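Local coordinates for peridinin-chlorophyll A protein (Amphidinium carterae, PDB 2C9E) that probably serves as a water-soluble antenna that captures blue-green sunlight with bound peridinin and chlorophyll a, at residues 27-32 with 124-129; 175-180 with 271-276; 222-227 with 287-292. All coordinates share one frame; numbering follows the deposited sequence.

All three contacts lie in a mainly helical chain without strands. Contact 1 pairs helix 28-39 with helix 119-128, closes before the others open and falls in the first of two related sequence ranges. Contact 2 joins helix 176-192 to helix 261-276, and contact 3 joins helix 215-231 to the loop before helix 293-302; both fall in the second range, and their segments alternate along the chain. Contacts 1 and 2 have centres about 40 Å apart, on opposite sides of the chain's centre; the centre of contact 3 is about 24 Å and about 22 Å from theirs. Chlorophyll a links contact 3 to each: Ile29 and Ile222 border one, Leu271 and Phe290 the other.

Contact 1 of 3, residues 27-32 with 124-129; sequences SAIAKY and GKLFAG. Unlike the reference sequence in segment 124-129: Ala128 (reference Gly). With PID (peridinin), chain D.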
loop_
_atom_site.group_PDB
_atom_site.type_symbol
_atom_site.label_atom_id
_atom_site.label_comp_id
_atom_site.label_asym_id
_atom_site.label_seq_id
_atom_site.Cartn_x
_atom_site.Cartn_y
_atom_site.Cartn_z
ATOM N N SER A 27 9.789 -14.361 1.222
ATOM C CA SER A 27 9.524 -15.087 -0.002
ATOM C C SER A 27 10.130 -14.392 -1.239
ATOM O O SER A 27 10.931 -13.476 -1.148
ATOM C CB SER A 27 8.009 -15.210 -0.192
ATOM O OG SER A 27 7.448 -13.909 -0.323
ATOM N N ALA A 28 9.749 -14.864 -2.400
ATOM C CA ALA A 28 10.225 -14.285 -3.617
ATOM C C ALA A 28 9.565 -12.894 -3.726
ATOM O O ALA A 28 10.120 -11.975 -4.344
ATOM C CB ALA A 28 9.835 -15.184 -4.783
ATOM N N ILE A 29 8.397 -12.730 -3.096
ATOM C CA ILE A 29 7.707 -11.445 -3.127
ATOM C C ILE A 29 8.446 -10.420 -2.265
ATOM O O ILE A 29 8.706 -9.314 -2.718
ATOM C CB ILE A 29 6.267 -11.598 -2.621
ATOM C CG1 ILE A 29 5.485 -12.426 -3.621
ATOM C CG2 ILE A 29 5.586 -10.264 -2.442
ATOM C CD1 ILE A 29 4.882 -11.609 -4.713
ATOM N N ALA A 30 8.804 -10.794 -1.034
ATOM C CA ALA A 30 9.502 -9.877 -0.129
ATOM C C ALA A 30 10.764 -9.350 -0.813
ATOM O O ALA A 30 11.080 -8.167 -0.742
ATOM C CB ALA A 30 9.863 -10.598 1.200
ATOM N N LYS A 31 11.487 -10.249 -1.467
ATOM C CA LYS A 31 12.749 -9.875 -2.126
ATOM C C LYS A 31 12.483 -9.103 -3.399
ATOM O O LYS A 31 13.258 -8.193 -3.731
ATOM C CB LYS A 31 13.613 -11.114 -2.452
ATOM C CG LYS A 31 13.955 -11.888 -1.204
ATOM C CD LYS A 31 14.606 -13.229 -1.480
ATOM C CE LYS A 31 15.124 -13.814 -0.189
ATOM N NZ LYS A 31 16.078 -14.885 -0.531
ATOM N N TYR A 32 11.411 -9.444 -4.119
ATOM C CA TYR A 32 11.129 -8.661 -5.317
ATOM C C TYR A 32 10.786 -7.197 -4.955
ATOM O O TYR A 32 11.307 -6.288 -5.570
ATOM C CB TYR A 32 9.977 -9.262 -6.102
ATOM C CG TYR A 32 9.414 -8.330 -7.121
ATOM C CD1 TYR A 32 9.992 -8.232 -8.391
ATOM C CD2 TYR A 32 8.329 -7.488 -6.810
ATOM C CE1 TYR A 32 9.516 -7.315 -9.334
ATOM C CE2 TYR A 32 7.840 -6.544 -7.759
ATOM C CZ TYR A 32 8.435 -6.465 -9.021
ATOM O OH TYR A 32 7.962 -5.574 -9.990
ATOM N N GLY A 124 7.604 -16.265 -12.607
ATOM C CA GLY A 124 8.229 -17.555 -12.837
ATOM C C GLY A 124 8.721 -18.184 -11.521
ATOM O O GLY A 124 8.587 -19.380 -11.332
ATOM N N LYS A 125 9.284 -17.408 -10.607
ATOM C CA LYS A 125 9.727 -17.975 -9.338
ATOM C C LYS A 125 8.549 -18.460 -8.511
ATOM O O LYS A 125 8.679 -19.444 -7.784
ATOM C CB LYS A 125 10.497 -16.967 -8.453
ATOM C CG LYS A 125 11.814 -16.387 -9.011
ATOM C CD LYS A 125 12.552 -15.540 -7.945
ATOM C CE LYS A 125 13.997 -15.046 -8.374
ATOM N NZ LYS A 125 14.044 -13.897 -9.369
ATOM N N LEU A 126 7.414 -17.765 -8.573
ATOM C CA LEU A 126 6.262 -18.156 -7.764
ATOM C C LEU A 126 5.707 -19.503 -8.300
ATOM O O LEU A 126 5.364 -20.443 -7.538
ATOM C CB LEU A 126 5.206 -17.026 -7.772
ATOM C CG LEU A 126 5.554 -15.703 -7.012
ATOM C CD1 LEU A 126 4.584 -14.579 -7.342
ATOM C CD2 LEU A 126 5.514 -15.918 -5.508
ATOM N N PHE A 127 5.642 -19.604 -9.616
ATOM C CA PHE A 127 5.179 -20.834 -10.240
ATOM C C PHE A 127 6.123 -21.990 -9.839
ATOM O O PHE A 127 5.662 -23.060 -9.431
ATOM C CB PHE A 127 5.179 -20.685 -11.758
ATOM C CG PHE A 127 4.694 -21.907 -12.498
ATOM C CD1 PHE A 127 3.452 -22.448 -12.235
ATOM C CD2 PHE A 127 5.433 -22.428 -13.572
ATOM C CE1 PHE A 127 2.929 -23.490 -13.048
ATOM C CE2 PHE A 127 4.924 -23.464 -14.376
ATOM C CZ PHE A 127 3.665 -23.987 -14.108
ATOM N N ALA A 128 7.435 -21.775 -9.928
ATOM C CA ALA A 128 8.362 -22.828 -9.594
ATOM C C ALA A 128 8.171 -23.365 -8.181
ATOM O O ALA A 128 8.533 -24.484 -7.899
ATOM C CB ALA A 128 9.746 -22.350 -9.765
ATOM N N GLY A 129 7.616 -22.557 -7.292
ATOM C CA GLY A 129 7.391 -23.006 -5.932
ATOM C C GLY A 129 6.014 -23.597 -5.727
ATOM O O GLY A 129 5.679 -23.972 -4.604
HETATM C C1 PID D . 3.259 -19.100 -15.120
HETATM C C2 PID D . 3.514 -19.855 -16.427
HETATM C C3 PID D . 2.179 -20.072 -17.142
HETATM C C4 PID D . 1.276 -20.925 -16.245
HETATM C C5 PID D . 0.839 -20.204 -14.965
HETATM C C6 PID D . 1.951 -19.337 -14.352
HETATM C C7 PID D . 1.895 -19.191 -12.962
HETATM C C8 PID D . 1.576 -18.027 -12.260
HETATM C C9 PID D . 1.518 -17.921 -10.866
HETATM C C10 PID D . 1.754 -18.920 -9.923
HETATM C C11 PID D . 1.244 -16.798 -10.195
HETATM C C12 PID D . 1.343 -17.039 -8.886
HETATM C C13 PID D . 1.335 -16.038 -7.910
HETATM C C14 PID D . 1.490 -16.163 -6.527
HETATM C C15 PID D . 1.523 -15.007 -5.743
HETATM C C16 PID D . 1.770 -14.956 -4.369
HETATM C C17 PID D . 1.860 -13.721 -3.721
HETATM C C18 PID D . 2.224 -13.567 -2.382
HETATM C C19 PID D . 2.366 -12.308 -1.793
HETATM C C20 PID D . 2.843 -12.168 -0.487
HETATM C C21 PID D . 3.070 -10.972 0.197
HETATM C C22 PID D . 3.630 -11.002 1.477
HETATM C C23 PID D . 3.937 -9.977 2.237
HETATM C C24 PID D . 4.347 -8.991 3.002
HETATM C C25 PID D . 3.456 -8.344 4.077
HETATM C C26 PID D . 3.752 -6.851 4.272
HETATM C C27 PID D . 5.244 -6.539 4.419
HETATM C C28 PID D . 5.947 -7.008 3.138
HETATM C C29 PID D . 5.808 -8.518 2.904
HETATM C C30 PID D . 6.433 -4.570 5.109
HETATM C C31 PID D . 6.410 -3.096 5.515
HETATM C CM1 PID D . 4.531 -18.712 -14.366
HETATM C CM2 PID D . 0.378 -21.286 -13.985
HETATM C CM3 PID D . -0.363 -19.314 -15.297
HETATM C CM4 PID D . 1.677 -17.541 -5.884
HETATM C CM5 PID D . 2.655 -9.635 -0.422
HETATM C CM6 PID D . 1.970 -8.470 3.725
HETATM C CM7 PID D . 3.717 -9.078 5.395
HETATM C CM8 PID D . 6.406 -8.832 1.529
HETATM O O1 PID D . 2.196 -18.147 -15.120
HETATM O O2 PID D . 2.415 -20.783 -18.359
HETATM O O3 PID D . 1.929 -20.121 -10.140
HETATM O O4 PID D . 1.645 -18.359 -8.680
HETATM O O5 PID D . 6.559 -9.203 3.911
HETATM O O6 PID D . 5.291 -5.110 4.594
HETATM O O7 PID D . 7.442 -5.244 5.317
#
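Ile29 and Leu126 meet against the polyene of a peridinin, where two antiparallel helices of this strand-free, mainly helical light-harvesting fold run side by side. The short axes of helix 28-32 and helix 124-128 come within 10.8 Å at 164° between their directions, and the two segments bury only 161 Å² between them. No hydrogen bond crosses, so the contact rests on apolar groups and on the pigment that both helices touch.

The tight part is the pigment side. Ile29 CG1 lies 4.0 Å from Leu126 CD2, and both branches of the isoleucine also press on the carotenoid. Because CG1 stands beside the backbone N (chi1 -68°), it can reach peridinin C19 at 3.6 Å, while CG2 meets the methyl carbon CM5 at 3.6 Å. Leu126 continues this wall along the polyene, where Leu126 CD1 lies 3.5 Å from peridinin C15. Cutting Ile29 back to an alanine is likely to open a gap beside the polyene, taking the CG1 partner from Leu126 CD2 and the cover from C19 and CM5. Ile29 also borders a chlorophyll a, so it touches both kinds of pigment.

The solvent side is sparser. There Ala28 CB rests at 4.1 Å from Lys125 CB, and the exposed lysine chain runs past the alanine methyl and bends only at its last torsion (chi4 75°). At the start of helix 28-32, Ser27 OG caps the turn through weak bonds from Ile29 N and Ala30 N. Beyond Leu126 the same peridinin meets Phe127, whose ring has the pigment's C1 over one face, 4.1 Å above the plane and offset toward the rim.

Contact 2 of 3, residues 175-180 with 271-276; sequences GPVGRA and LAKMIA. With PID (peridinin), chain J.
Lys273 NZ carries the polar bond beside this contact, a salt bridge to Asp174 OD1 immediately before Gly175, while the carbon chain of the lysine passes Val177. No hydrogen bond joins the two segments themselves. Lys273 CD lies 4.3 Å from Val177 CG1, and beyond CD the lysine chain is curled, with chi3 (78°) and chi4 (88°) carrying NZ to Asp174.

The apolar touch is small. Val177 CG1 is 4.1 Å from Ala272 CB, a separation that marks a light methyl-to-methyl touch; the torsion that sets CG1 anti to the backbone N (chi1 158°) directs it there. Only 90 Å² is buried between the segments. Helix 306-324 completes the packing, with Ala322 touching Val177 and Val323 touching Ala272.

Leu271 and Ile275 serve pigment instead. Leu271 CD1 reaches peridinin C17 at 3.4 Å, and Ile275 CD1 reaches C12 of the same pigment, also at 3.4 Å; Leu271 borders a chlorophyll a as well. Helix 261-276 touches helix 176-192 through Ala272 and Lys273 while its Leu271 and Ile275 line a carotenoid, an arrangement characteristic of the peridinin-binding pocket in this helical antenna.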
loop_
_atom_site.group_PDB
_atom_site.type_symbol
_atom_site.label_atom_id
_atom_site.label_comp_id
_atom_site.label_asym_id
_atom_site.label_seq_id
_atom_site.Cartn_x
_atom_site.Cartn_y
_atom_site.Cartn_z
ATOM N N GLY A 175 -5.499 26.149 9.034
ATOM C CA GLY A 175 -5.482 27.279 9.936
ATOM C C GLY A 175 -4.185 26.884 10.615
ATOM O O GLY A 175 -3.125 26.900 9.989
ATOM N N PRO A 176 -4.228 26.469 11.876
ATOM C CA PRO A 176 -2.982 26.075 12.542
ATOM C C PRO A 176 -2.313 24.906 11.782
ATOM O O PRO A 176 -1.095 24.875 11.593
ATOM C CB PRO A 176 -3.457 25.664 13.927
ATOM C CG PRO A 176 -4.687 26.554 14.128
ATOM C CD PRO A 176 -5.372 26.425 12.795
ATOM N N VAL A 177 -3.127 23.956 11.341
ATOM C CA VAL A 177 -2.653 22.785 10.599
ATOM C C VAL A 177 -1.899 23.199 9.372
ATOM O O VAL A 177 -0.759 22.791 9.196
ATOM C CB VAL A 177 -3.811 21.906 10.174
ATOM C CG1 VAL A 177 -3.413 21.041 9.000
ATOM C CG2 VAL A 177 -4.235 21.068 11.348
ATOM N N GLY A 178 -2.545 23.994 8.522
ATOM C CA GLY A 178 -1.891 24.484 7.329
ATOM C C GLY A 178 -0.550 25.165 7.636
ATOM O O GLY A 178 0.440 24.909 6.956
ATOM N N ARG A 179 -0.486 26.008 8.661
ATOM C CA ARG A 179 0.765 26.681 8.940
ATOM C C ARG A 179 1.839 25.734 9.466
ATOM O O ARG A 179 3.001 25.812 9.035
ATOM C CB ARG A 179 0.551 27.821 9.937
ATOM C CG ARG A 179 -0.267 29.006 9.359
ATOM C CD ARG A 179 -0.406 30.163 10.346
ATOM N NE ARG A 179 -1.332 29.873 11.443
ATOM C CZ ARG A 179 -2.660 29.993 11.364
ATOM N NH1 ARG A 179 -3.232 30.398 10.229
ATOM N NH2 ARG A 179 -3.416 29.722 12.428
ATOM N N ALA A 180 1.448 24.856 10.394
ATOM C CA ALA A 180 2.370 23.908 10.987
ATOM C C ALA A 180 2.904 22.937 9.923
ATOM O O ALA A 180 4.071 22.504 10.003
ATOM C CB ALA A 180 1.684 23.131 12.114
ATOM N N LEU A 271 -1.765 14.813 3.951
ATOM C CA LEU A 271 -1.642 13.759 4.958
ATOM C C LEU A 271 -2.090 14.262 6.333
ATOM O O LEU A 271 -2.784 13.573 7.060
ATOM C CB LEU A 271 -0.183 13.251 5.045
ATOM C CG LEU A 271 0.255 12.361 3.880
ATOM C CD1 LEU A 271 1.710 12.055 3.978
ATOM C CD2 LEU A 271 -0.551 11.059 3.915
ATOM N N ALA A 272 -1.631 15.449 6.708
ATOM C CA ALA A 272 -1.995 16.053 7.973
ATOM C C ALA A 272 -3.539 15.992 8.125
ATOM O O ALA A 272 -4.080 15.495 9.134
ATOM C CB ALA A 272 -1.463 17.534 8.006
ATOM N N LYS A 273 -4.246 16.478 7.116
ATOM C CA LYS A 273 -5.709 16.449 7.104
ATOM C C LYS A 273 -6.247 15.013 7.186
ATOM O O LYS A 273 -7.189 14.724 7.958
ATOM C CB LYS A 273 -6.216 17.112 5.832
ATOM C CG LYS A 273 -6.751 18.464 6.071
ATOM C CD LYS A 273 -5.732 19.499 5.738
ATOM C CE LYS A 273 -5.661 19.683 4.242
ATOM N NZ LYS A 273 -6.626 20.701 3.701
ATOM N N MET A 274 -5.645 14.092 6.430
ATOM C CA MET A 274 -6.131 12.729 6.496
ATOM C C MET A 274 -5.881 12.143 7.883
ATOM O O MET A 274 -6.728 11.434 8.438
ATOM C CB MET A 274 -5.461 11.870 5.434
ATOM C CG MET A 274 -5.952 10.414 5.376
ATOM S SD MET A 274 -4.924 9.487 4.144
ATOM C CE MET A 274 -3.575 8.869 5.189
ATOM N N ILE A 275 -4.738 12.436 8.482
ATOM C CA ILE A 275 -4.495 11.871 9.806
ATOM C C ILE A 275 -5.420 12.529 10.851
ATOM O O ILE A 275 -5.791 11.915 11.837
ATOM C CB ILE A 275 -2.997 12.039 10.195
ATOM C CG1 ILE A 275 -2.136 11.203 9.215
ATOM C CG2 ILE A 275 -2.781 11.679 11.685
ATOM C CD1 ILE A 275 -0.715 11.643 9.177
ATOM N N ALA A 276 -5.795 13.777 10.628
ATOM C CA ALA A 276 -6.655 14.436 11.590
ATOM C C ALA A 276 -7.977 13.693 11.697
ATOM O O ALA A 276 -8.609 13.699 12.746
ATOM C CB ALA A 276 -6.893 15.885 11.175
HETATM C C1 PID J . 0.238 11.660 17.273
HETATM C C2 PID J . -0.396 11.753 18.664
HETATM C C3 PID J . -1.860 11.317 18.572
HETATM C C4 PID J . -2.571 12.337 17.680
HETATM C C5 PID J . -2.140 12.196 16.217
HETATM C C6 PID J . -0.626 11.971 16.046
HETATM C C7 PID J . -0.080 12.425 14.842
HETATM C C8 PID J . 0.692 11.684 13.943
HETATM C C9 PID J . 1.184 12.197 12.738
HETATM C C10 PID J . 0.997 13.479 12.227
HETATM C C11 PID J . 1.902 11.526 11.837
HETATM C C12 PID J . 2.155 12.330 10.799
HETATM C C13 PID J . 2.837 11.947 9.644
HETATM C C14 PID J . 3.125 12.743 8.534
HETATM C C15 PID J . 3.820 12.172 7.466
HETATM C C16 PID J . 4.180 12.811 6.280
HETATM C C17 PID J . 4.876 12.115 5.291
HETATM C C18 PID J . 5.235 12.705 4.080
HETATM C C19 PID J . 5.907 12.028 3.062
HETATM C C20 PID J . 6.190 12.664 1.852
HETATM C C21 PID J . 6.815 12.073 0.753
HETATM C C22 PID J . 6.991 12.810 -0.417
HETATM C C23 PID J . 7.522 12.297 -1.495
HETATM C C24 PID J . 8.028 11.760 -2.575
HETATM C C25 PID J . 7.143 11.093 -3.640
HETATM C C26 PID J . 7.718 9.719 -3.999
HETATM C C27 PID J . 9.209 9.788 -4.358
HETATM C C28 PID J . 10.027 10.392 -3.212
HETATM C C29 PID J . 9.542 11.791 -2.825
HETATM C C30 PID J . 9.498 7.817 -5.659
HETATM C C31 PID J . 10.063 6.404 -5.831
HETATM C CM1 PID J . 1.746 11.919 17.261
HETATM C CM2 PID J . -2.617 13.469 15.521
HETATM C CM3 PID J . -2.900 11.005 15.630
HETATM C CM4 PID J . 2.691 14.211 8.481
HETATM C CM5 PID J . 7.367 10.647 0.811
HETATM C CM6 PID J . 5.716 10.880 -3.126
HETATM C CM7 PID J . 7.095 11.970 -4.896
HETATM C CM8 PID J . 10.343 12.266 -1.610
HETATM O O1 PID J . -0.241 10.633 16.397
HETATM O O2 PID J . -2.483 11.261 19.857
HETATM O O3 PID J . 0.337 14.376 12.750
HETATM O O4 PID J . 1.613 13.568 11.009
HETATM O O5 PID J . 9.781 12.685 -3.912
HETATM O O6 PID J . 9.722 8.452 -4.480
HETATM O O7 PID J . 8.867 8.364 -6.563
#

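Contact 3 of 3, residues 222-227 with 287-292; sequences IDKTLE and LTAFPG. With MG (magnesium ion), chain L; CLA (chlorophyll a), chain C.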
loop_
_atom_site.group_PDB
_atom_site.type_symbol
_atom_site.label_atom_id
_atom_site.label_comp_id
_atom_site.label_asym_id
_atom_site.label_seq_id
_atom_site.Cartn_x
_atom_site.Cartn_y
_atom_site.Cartn_z
ATOM N N ILE A 222 -0.113 -4.886 10.123
ATOM C CA ILE A 222 -0.864 -4.583 8.894
ATOM C C ILE A 222 -2.331 -4.420 9.228
ATOM O O ILE A 222 -3.015 -3.522 8.717
ATOM C CB ILE A 222 -0.759 -5.708 7.856
ATOM C CG1 ILE A 222 0.712 -5.866 7.396
ATOM C CG2 ILE A 222 -1.743 -5.436 6.694
ATOM C CD1 ILE A 222 1.320 -4.582 6.767
ATOM N N ASP A 223 -2.818 -5.326 10.072
ATOM C CA ASP A 223 -4.207 -5.313 10.461
ATOM C C ASP A 223 -4.562 -4.012 11.166
ATOM O O ASP A 223 -5.579 -3.400 10.844
ATOM C CB ASP A 223 -4.505 -6.497 11.376
ATOM C CG ASP A 223 -5.973 -6.715 11.539
ATOM O OD1 ASP A 223 -6.697 -6.196 10.664
ATOM O OD2 ASP A 223 -6.408 -7.388 12.501
ATOM N N LYS A 224 -3.729 -3.586 12.122
ATOM C CA LYS A 224 -4.004 -2.340 12.835
ATOM C C LYS A 224 -3.989 -1.170 11.889
ATOM O O LYS A 224 -4.730 -0.192 12.084
ATOM C CB LYS A 224 -2.971 -2.116 13.956
ATOM C CG LYS A 224 -3.339 -2.796 15.326
ATOM C CD LYS A 224 -2.233 -2.601 16.325
ATOM C CE LYS A 224 -2.600 -3.178 17.692
ATOM N NZ LYS A 224 -3.038 -4.629 17.593
ATOM N N THR A 225 -3.123 -1.247 10.870
ATOM C CA THR A 225 -3.014 -0.160 9.896
ATOM C C THR A 225 -4.291 -0.077 9.053
ATOM O O THR A 225 -4.802 1.010 8.752
ATOM C CB THR A 225 -1.759 -0.399 9.000
ATOM O OG1 THR A 225 -0.595 -0.381 9.826
ATOM C CG2 THR A 225 -1.586 0.675 7.964
ATOM N N LEU A 226 -4.799 -1.227 8.628
ATOM C CA LEU A 226 -6.017 -1.223 7.856
ATOM C C LEU A 226 -7.156 -0.680 8.744
ATOM O O LEU A 226 -7.939 0.127 8.319
ATOM C CB LEU A 226 -6.336 -2.648 7.384
ATOM C CG LEU A 226 -5.360 -3.228 6.373
ATOM C CD1 LEU A 226 -6.065 -4.433 5.708
ATOM C CD2 LEU A 226 -4.943 -2.145 5.319
ATOM N N GLU A 227 -7.195 -1.149 9.986
ATOM C CA GLU A 227 -8.181 -0.774 11.004
ATOM C C GLU A 227 -8.138 0.743 11.108
ATOM O O GLU A 227 -9.178 1.385 11.000
ATOM C CB GLU A 227 -7.800 -1.489 12.328
ATOM C CG GLU A 227 -8.665 -1.258 13.586
ATOM C CD GLU A 227 -7.985 -1.779 14.913
ATOM O OE1 GLU A 227 -7.379 -2.890 14.927
ATOM O OE2 GLU A 227 -8.069 -1.085 15.950
ATOM N N LEU A 287 2.852 3.483 15.742
ATOM C CA LEU A 287 4.255 3.684 15.985
ATOM C C LEU A 287 4.883 2.421 16.569
ATOM O O LEU A 287 6.019 2.059 16.210
ATOM C CB LEU A 287 4.470 4.872 16.928
ATOM C CG LEU A 287 5.875 5.440 17.172
ATOM C CD1 LEU A 287 6.575 4.695 18.222
ATOM C CD2 LEU A 287 6.680 5.404 15.906
ATOM N N THR A 288 4.171 1.713 17.441
ATOM C CA THR A 288 4.803 0.527 18.025
ATOM C C THR A 288 4.173 -0.777 17.571
ATOM O O THR A 288 4.362 -1.789 18.216
ATOM C CB THR A 288 4.764 0.542 19.560
ATOM O OG1 THR A 288 3.405 0.549 19.964
ATOM C CG2 THR A 288 5.455 1.783 20.128
ATOM N N ALA A 289 3.488 -0.751 16.425
ATOM C CA ALA A 289 2.800 -1.928 15.922
ATOM C C ALA A 289 3.601 -2.872 15.075
ATOM O O ALA A 289 3.308 -4.046 15.063
ATOM C CB ALA A 289 1.521 -1.507 15.159
ATOM N N PHE A 290 4.596 -2.382 14.350
ATOM C CA PHE A 290 5.391 -3.249 13.478
ATOM C C PHE A 290 6.678 -3.783 14.114
ATOM O O PHE A 290 7.293 -3.137 14.944
ATOM C CB PHE A 290 5.728 -2.500 12.173
ATOM C CG PHE A 290 4.546 -2.292 11.308
ATOM C CD1 PHE A 290 3.644 -1.250 11.567
ATOM C CD2 PHE A 290 4.250 -3.201 10.323
ATOM C CE1 PHE A 290 2.455 -1.144 10.844
ATOM C CE2 PHE A 290 3.070 -3.107 9.592
ATOM C CZ PHE A 290 2.162 -2.071 9.856
ATOM N N PRO A 291 7.095 -4.987 13.724
ATOM C CA PRO A 291 8.339 -5.487 14.337
ATOM C C PRO A 291 9.562 -4.723 13.803
ATOM O O PRO A 291 9.566 -4.299 12.662
ATOM C CB PRO A 291 8.338 -6.962 13.969
ATOM C CG PRO A 291 7.635 -6.963 12.637
ATOM C CD PRO A 291 6.498 -5.972 12.804
ATOM N N GLY A 292 10.552 -4.515 14.668
ATOM C CA GLY A 292 11.765 -3.797 14.308
ATOM C C GLY A 292 11.646 -2.335 13.862
ATOM O O GLY A 292 12.535 -1.831 13.234
HETATM MG MG MG L . -8.833 -7.003 11.727
HETATM MG MG CLA C . 3.920 7.829 2.670
HETATM C CHA CLA C . 4.634 7.807 6.112
HETATM C CHB CLA C . 7.248 7.147 2.014
HETATM C CHC CLA C . 3.112 6.912 -0.584
HETATM C CHD CLA C . 0.539 7.640 3.538
HETATM N NA CLA C . 5.728 7.679 3.890
HETATM C C1A CLA C . 5.779 7.702 5.292
HETATM C C2A CLA C . 7.196 7.449 5.759
HETATM C C3A CLA C . 8.016 7.479 4.478
HETATM C C4A CLA C . 6.972 7.407 3.363
HETATM C CMA CLA C . 8.767 8.814 4.374
HETATM C CAA CLA C . 7.319 6.086 6.449
HETATM C CBA CLA C . 8.665 5.890 7.144
HETATM C CGA CLA C . 8.868 4.465 7.639
HETATM O O1A CLA C . 9.946 4.171 8.162
HETATM O O2A CLA C . 7.830 3.430 7.500
HETATM N NB CLA C . 5.001 7.267 0.986
HETATM C C1B CLA C . 6.369 7.095 0.946
HETATM C C2B CLA C . 6.776 6.932 -0.423
HETATM C C3B CLA C . 5.640 6.877 -1.189
HETATM C C4B CLA C . 4.494 7.020 -0.270
HETATM C CMB CLA C . 8.255 6.893 -0.961
HETATM C CAB CLA C . 5.904 6.708 -2.617
HETATM C CBB CLA C . 4.890 6.656 -3.495
HETATM N NC CLA C . 2.132 7.357 1.663
HETATM C C1C CLA C . 2.019 7.068 0.314
HETATM C C2C CLA C . 0.602 7.035 -0.035
HETATM C C3C CLA C . -0.102 7.237 1.105
HETATM C C4C CLA C . 0.859 7.422 2.184
HETATM C CMC CLA C . -0.017 6.805 -1.416
HETATM C CAC CLA C . -1.606 7.281 1.262
HETATM C CBC CLA C . -2.166 8.741 1.062
HETATM N ND CLA C . 2.822 7.729 4.381
HETATM C C1D CLA C . 1.471 7.809 4.581
HETATM C C2D CLA C . 1.178 8.215 5.929
HETATM C C3D CLA C . 2.360 8.222 6.561
HETATM C C4D CLA C . 3.363 7.909 5.603
HETATM C CMD CLA C . -0.251 8.501 6.517
HETATM C CAD CLA C . 3.026 8.335 7.835
HETATM O OBD CLA C . 2.652 8.831 8.913
HETATM C CBD CLA C . 4.453 7.857 7.653
HETATM C CGD CLA C . 5.349 8.903 8.279
HETATM O O1D CLA C . 5.808 9.809 7.586
HETATM O O2D CLA C . 5.593 8.857 9.613
HETATM C CED CLA C . 6.233 9.857 10.195
HETATM C C1 CLA C . 8.149 2.111 8.013
HETATM C C2 CLA C . 7.039 1.307 7.769
HETATM C C3 CLA C . 6.434 0.326 8.548
HETATM C C4 CLA C . 6.965 -0.104 9.969
HETATM C C5 CLA C . 5.141 -0.452 8.069
HETATM C C6 CLA C . 4.655 -0.110 6.625
HETATM C C7 CLA C . 3.276 -0.737 6.294
HETATM C C8 CLA C . 2.690 -0.383 4.900
HETATM C C9 CLA C . 1.187 -0.741 4.848
HETATM C C10 CLA C . 3.461 -1.189 3.828
HETATM C C11 CLA C . 2.814 -1.237 2.421
HETATM C C12 CLA C . 3.773 -1.816 1.377
HETATM C C13 CLA C . 4.382 -3.191 1.692
HETATM C C14 CLA C . 5.651 -3.495 0.926
HETATM C C15 CLA C . 3.330 -4.278 1.430
HETATM C C16 CLA C . 2.887 -4.485 -0.009
HETATM C C17 CLA C . 1.626 -5.301 -0.014
HETATM C C18 CLA C . 1.126 -5.739 -1.385
HETATM C C19 CLA C . -0.137 -6.545 -1.232
HETATM C C20 CLA C . 2.177 -6.581 -2.081
HETATM O O HOH W 1 3.928 9.881 2.101
#
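Phe290 reaches from its loop to Ile222 and Thr225 of helix 215-231, and its atoms can be followed outward. Phe290 CB lies 3.5 Å from C4 of the chlorophyll a phytyl tail. CG stands beside the backbone N (chi1 -70°), and the ring that follows has C5 of the tail over its centre, 3.5 Å above one face. Next, Phe290 CE2 meets Ile222 CD1 at 3.6 Å, in the plane of the ring and at its edge. At the tip, Phe290 CZ comes to 3.2 Å from Thr225 OG1, which also lies at the edge and in plane; the two side chains cross at nearly a right angle.

Beside the ring, Ala289 CB touches Lys224 CD at 4.1 Å, while Lys224 NZ turns to Asp220 in a salt bridge. Away from the loop, Asp223 binds the magnesium ion with both carboxylate oxygens, OD1 at 2.5 Å and OD2 at 2.6 Å; Ser71 and Asp75 of helix 60-77 share that ion.

No hydrogen bond crosses between the segments. Thr225 OG1 is hydrogen-bonded to Gly221 O within its own helix, so this buried hydroxyl is satisfied without the ring. Its in-plane place by the CZ-CE1 edge would set the electronegative oxygen against slightly positive ring hydrogens, probably favourable electrostatically, while one face is covered by the hydrocarbon tail.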